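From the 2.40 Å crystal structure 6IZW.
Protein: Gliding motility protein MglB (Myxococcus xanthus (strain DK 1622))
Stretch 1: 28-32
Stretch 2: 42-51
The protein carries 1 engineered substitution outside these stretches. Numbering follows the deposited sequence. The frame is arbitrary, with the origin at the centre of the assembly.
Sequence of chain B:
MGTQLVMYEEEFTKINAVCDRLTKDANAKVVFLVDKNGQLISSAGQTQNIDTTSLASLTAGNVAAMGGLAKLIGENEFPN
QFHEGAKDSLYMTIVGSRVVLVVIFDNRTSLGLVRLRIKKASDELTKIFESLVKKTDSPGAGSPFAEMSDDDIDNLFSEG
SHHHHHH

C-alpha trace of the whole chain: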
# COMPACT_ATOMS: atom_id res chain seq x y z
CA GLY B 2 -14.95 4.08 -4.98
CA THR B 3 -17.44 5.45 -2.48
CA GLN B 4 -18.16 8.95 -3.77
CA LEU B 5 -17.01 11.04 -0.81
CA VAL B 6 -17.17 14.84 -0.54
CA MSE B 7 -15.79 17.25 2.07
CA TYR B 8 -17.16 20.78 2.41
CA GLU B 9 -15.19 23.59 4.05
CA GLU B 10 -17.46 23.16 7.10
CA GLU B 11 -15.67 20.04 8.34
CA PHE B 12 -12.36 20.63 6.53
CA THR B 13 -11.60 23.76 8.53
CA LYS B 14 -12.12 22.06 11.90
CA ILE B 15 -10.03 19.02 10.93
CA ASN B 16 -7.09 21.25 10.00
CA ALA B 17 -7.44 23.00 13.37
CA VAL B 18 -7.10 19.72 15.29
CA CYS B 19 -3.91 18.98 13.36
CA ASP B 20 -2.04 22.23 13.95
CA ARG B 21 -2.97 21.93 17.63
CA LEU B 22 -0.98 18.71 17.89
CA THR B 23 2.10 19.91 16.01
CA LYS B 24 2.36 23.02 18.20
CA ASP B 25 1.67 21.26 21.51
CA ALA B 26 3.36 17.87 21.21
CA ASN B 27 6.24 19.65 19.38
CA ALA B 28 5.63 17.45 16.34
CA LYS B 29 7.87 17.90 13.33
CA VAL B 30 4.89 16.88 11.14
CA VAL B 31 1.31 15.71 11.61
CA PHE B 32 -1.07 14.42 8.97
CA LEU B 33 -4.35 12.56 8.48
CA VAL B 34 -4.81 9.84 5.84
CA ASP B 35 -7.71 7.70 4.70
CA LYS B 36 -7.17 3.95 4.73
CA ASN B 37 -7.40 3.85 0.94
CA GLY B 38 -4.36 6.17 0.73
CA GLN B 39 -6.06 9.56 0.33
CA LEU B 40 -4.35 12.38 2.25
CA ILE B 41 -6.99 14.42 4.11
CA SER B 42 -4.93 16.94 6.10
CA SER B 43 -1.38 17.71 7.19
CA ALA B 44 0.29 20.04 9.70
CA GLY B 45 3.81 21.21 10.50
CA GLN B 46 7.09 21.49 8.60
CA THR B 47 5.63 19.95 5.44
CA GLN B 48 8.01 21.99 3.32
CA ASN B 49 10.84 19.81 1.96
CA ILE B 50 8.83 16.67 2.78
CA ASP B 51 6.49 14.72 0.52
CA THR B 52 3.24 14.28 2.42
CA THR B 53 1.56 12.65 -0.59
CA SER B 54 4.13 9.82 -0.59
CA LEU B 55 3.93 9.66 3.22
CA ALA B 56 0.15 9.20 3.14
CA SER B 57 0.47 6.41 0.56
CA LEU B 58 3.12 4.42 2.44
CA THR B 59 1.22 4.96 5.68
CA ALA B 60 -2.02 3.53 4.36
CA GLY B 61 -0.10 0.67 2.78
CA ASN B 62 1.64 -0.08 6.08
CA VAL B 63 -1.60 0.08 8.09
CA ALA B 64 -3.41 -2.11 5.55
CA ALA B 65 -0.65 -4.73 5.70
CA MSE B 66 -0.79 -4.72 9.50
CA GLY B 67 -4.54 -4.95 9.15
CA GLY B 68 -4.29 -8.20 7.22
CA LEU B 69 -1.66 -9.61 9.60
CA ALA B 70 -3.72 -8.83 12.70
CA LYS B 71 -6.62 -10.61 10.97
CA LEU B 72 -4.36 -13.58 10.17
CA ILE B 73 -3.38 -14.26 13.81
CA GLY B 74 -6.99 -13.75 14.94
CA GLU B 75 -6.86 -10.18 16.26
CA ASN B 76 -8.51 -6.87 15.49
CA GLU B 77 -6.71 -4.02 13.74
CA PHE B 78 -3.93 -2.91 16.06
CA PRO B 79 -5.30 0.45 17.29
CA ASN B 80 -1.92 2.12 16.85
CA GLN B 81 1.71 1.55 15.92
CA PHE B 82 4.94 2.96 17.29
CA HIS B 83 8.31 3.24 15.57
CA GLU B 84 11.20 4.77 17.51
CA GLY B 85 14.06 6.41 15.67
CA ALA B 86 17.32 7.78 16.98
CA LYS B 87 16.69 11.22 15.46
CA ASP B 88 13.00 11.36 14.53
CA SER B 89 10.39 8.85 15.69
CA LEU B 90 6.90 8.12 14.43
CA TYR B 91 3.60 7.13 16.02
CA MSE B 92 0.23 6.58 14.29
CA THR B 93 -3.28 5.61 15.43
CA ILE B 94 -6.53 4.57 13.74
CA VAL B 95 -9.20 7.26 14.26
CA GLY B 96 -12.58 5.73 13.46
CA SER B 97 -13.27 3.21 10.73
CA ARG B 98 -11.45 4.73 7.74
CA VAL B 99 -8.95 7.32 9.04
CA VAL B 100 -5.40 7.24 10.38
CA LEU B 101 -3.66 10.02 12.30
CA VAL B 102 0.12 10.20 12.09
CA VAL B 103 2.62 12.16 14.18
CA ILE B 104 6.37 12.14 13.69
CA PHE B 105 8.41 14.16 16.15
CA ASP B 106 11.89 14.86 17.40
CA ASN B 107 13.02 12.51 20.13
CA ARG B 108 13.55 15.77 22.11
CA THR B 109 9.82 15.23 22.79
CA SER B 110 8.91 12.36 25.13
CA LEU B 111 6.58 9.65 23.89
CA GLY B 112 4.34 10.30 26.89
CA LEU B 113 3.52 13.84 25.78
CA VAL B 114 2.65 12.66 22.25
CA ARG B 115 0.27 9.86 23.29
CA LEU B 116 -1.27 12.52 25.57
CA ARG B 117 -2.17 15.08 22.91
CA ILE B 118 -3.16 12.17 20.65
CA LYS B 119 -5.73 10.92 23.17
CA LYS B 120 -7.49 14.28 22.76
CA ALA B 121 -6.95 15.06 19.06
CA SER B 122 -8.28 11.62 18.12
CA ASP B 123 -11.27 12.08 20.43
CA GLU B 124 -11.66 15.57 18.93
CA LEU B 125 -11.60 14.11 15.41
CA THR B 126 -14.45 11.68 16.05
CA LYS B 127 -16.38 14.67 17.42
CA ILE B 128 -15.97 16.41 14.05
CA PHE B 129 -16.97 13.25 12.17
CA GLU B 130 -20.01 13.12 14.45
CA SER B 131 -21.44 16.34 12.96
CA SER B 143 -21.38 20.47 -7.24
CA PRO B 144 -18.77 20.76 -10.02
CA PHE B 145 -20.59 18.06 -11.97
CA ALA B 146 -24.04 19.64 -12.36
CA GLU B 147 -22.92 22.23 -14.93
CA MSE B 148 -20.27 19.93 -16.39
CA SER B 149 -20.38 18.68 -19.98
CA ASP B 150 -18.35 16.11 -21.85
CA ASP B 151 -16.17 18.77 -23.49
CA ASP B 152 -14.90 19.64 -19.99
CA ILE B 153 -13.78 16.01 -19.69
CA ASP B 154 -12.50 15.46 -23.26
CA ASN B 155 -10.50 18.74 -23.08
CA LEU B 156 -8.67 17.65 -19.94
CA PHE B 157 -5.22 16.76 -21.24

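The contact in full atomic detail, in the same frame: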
# COMPACT_ATOMS: atom_id res chain seq x y z
N ALA B 28 5.48 18.37 17.46
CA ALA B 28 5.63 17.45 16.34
C ALA B 28 6.38 18.14 15.21
O ALA B 28 6.19 19.33 14.96
CB ALA B 28 4.27 16.97 15.85
N LYS B 29 7.27 17.39 14.56
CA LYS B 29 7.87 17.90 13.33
C LYS B 29 6.84 17.95 12.21
O LYS B 29 6.75 18.95 11.48
CB LYS B 29 9.08 17.05 12.95
N VAL B 30 6.03 16.88 12.06
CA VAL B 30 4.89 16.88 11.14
C VAL B 30 3.72 16.13 11.78
O VAL B 30 3.90 15.30 12.68
CB VAL B 30 5.17 16.25 9.75
CG1 VAL B 30 6.41 16.83 9.12
CG2 VAL B 30 5.17 14.69 9.78
N VAL B 31 2.53 16.45 11.31
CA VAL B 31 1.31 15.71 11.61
C VAL B 31 0.52 15.60 10.31
O VAL B 31 0.55 16.52 9.49
CB VAL B 31 0.47 16.42 12.70
CG1 VAL B 31 -1.01 15.97 12.65
CG2 VAL B 31 1.08 16.19 14.08
N PHE B 32 -0.16 14.47 10.10
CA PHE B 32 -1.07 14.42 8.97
C PHE B 32 -2.12 13.34 9.19
O PHE B 32 -1.98 12.47 10.06
CB PHE B 32 -0.34 14.20 7.63
CG PHE B 32 0.40 12.90 7.53
CD1 PHE B 32 -0.23 11.75 7.08
CD2 PHE B 32 1.74 12.83 7.87
CE1 PHE B 32 0.46 10.54 6.98
CE2 PHE B 32 2.45 11.64 7.78
CZ PHE B 32 1.81 10.49 7.33
N SER B 42 -5.49 15.70 5.57
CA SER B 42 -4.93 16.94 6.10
C SER B 42 -3.52 16.69 6.62
O SER B 42 -3.19 15.58 7.04
CB SER B 42 -5.79 17.52 7.22
OG SER B 42 -7.17 17.30 6.97
N SER B 43 -2.71 17.74 6.61
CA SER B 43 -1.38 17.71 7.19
C SER B 43 -1.20 18.92 8.11
O SER B 43 -2.09 19.77 8.24
CB SER B 43 -0.30 17.66 6.11
OG SER B 43 0.18 18.95 5.81
N ALA B 44 -0.03 18.99 8.74
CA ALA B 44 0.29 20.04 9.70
C ALA B 44 1.76 19.99 10.10
O ALA B 44 2.27 18.93 10.48
CB ALA B 44 -0.59 19.91 10.95
N GLY B 45 2.46 21.12 10.01
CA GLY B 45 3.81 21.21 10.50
C GLY B 45 4.79 21.63 9.42
O GLY B 45 4.42 22.35 8.47
N GLN B 46 6.03 21.18 9.56
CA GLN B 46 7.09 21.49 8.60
C GLN B 46 6.99 20.59 7.37
O GLN B 46 7.87 19.79 7.06
CB GLN B 46 8.46 21.36 9.27
N THR B 47 5.87 20.74 6.65
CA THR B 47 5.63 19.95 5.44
C THR B 47 6.34 20.51 4.21
O THR B 47 6.25 19.91 3.13
CB THR B 47 4.13 19.83 5.17
OG1 THR B 47 3.59 21.11 4.85
CG2 THR B 47 3.43 19.28 6.40
N GLN B 48 7.03 21.64 4.33
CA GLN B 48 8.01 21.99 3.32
C GLN B 48 9.12 20.94 3.31
O GLN B 48 9.42 20.32 4.33
CB GLN B 48 8.59 23.39 3.58
CG GLN B 48 9.76 23.44 4.57
CD GLN B 48 9.33 23.49 6.03
OE1 GLN B 48 8.15 23.67 6.34
NE2 GLN B 48 10.29 23.34 6.94
N ASN B 49 9.71 20.73 2.14
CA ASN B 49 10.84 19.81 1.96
C ASN B 49 10.52 18.39 2.40
O ASN B 49 11.43 17.60 2.70
CB ASN B 49 12.09 20.32 2.68
CG ASN B 49 13.26 20.53 1.74
OD1 ASN B 49 13.42 19.82 0.75
ND2 ASN B 49 14.10 21.52 2.05
N ILE B 50 9.24 18.03 2.46
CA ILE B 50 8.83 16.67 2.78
C ILE B 50 7.59 16.36 1.96
O ILE B 50 6.73 17.22 1.75
CB ILE B 50 8.60 16.48 4.30
CG1 ILE B 50 9.07 15.09 4.73
CG2 ILE B 50 7.14 16.67 4.68
CD1 ILE B 50 8.92 14.85 6.21
N ASP B 51 7.51 15.12 1.48
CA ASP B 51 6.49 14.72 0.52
C ASP B 51 5.35 14.03 1.27
O ASP B 51 5.35 12.81 1.45
CB ASP B 51 7.09 13.82 -0.56
CG ASP B 51 6.17 13.67 -1.76
OD1 ASP B 51 4.93 13.74 -1.58
OD2 ASP B 51 6.70 13.50 -2.88

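Val 30, Ala 44 and Val 31 cover the most surface in this antiparallel strand pairing. Val 31 and Ala 44 face each other as a hydrogen-bonded pair: Val 31 N donates to Ala 44 O at 2.6 Å, while the return bond from Ala 44 N to Val 31 O, also 2.6 Å, is bent and weak. Their side chains share one face of the sheet, Val 31 CB lying 4.0 Å from Ala 44 CB. Both residues are buried, and the valine branch and the alanine methyl meet on that face.

Val 30 covers the most of all. Val 30 CA approaches Ala 44 O at 3.4 Å in a CA-H...O contact, and its side chain, in the m rotamer, leaves the backbone sideways: Val 30 CG1 sits 4.3 Å from Ile 50 CD1, an apolar touch; Ile 50 closes a type II turn that begins at Thr 47. Across from Val 30 stands Gly 45. Its backbone angles call for glycine, and a CB on Gly 45 would lie 2.7 Å from Lys 29 O. Lys 29 O accepts a well-aligned hydrogen bond from Gln 46 N at 3.0 Å, just past the end of the 42-45 strand. On the other face, Phe 32 pairs with Ser 43, Phe 32 CB to Ser 43 CB at 3.8 Å, and the phenyl ring then leads away.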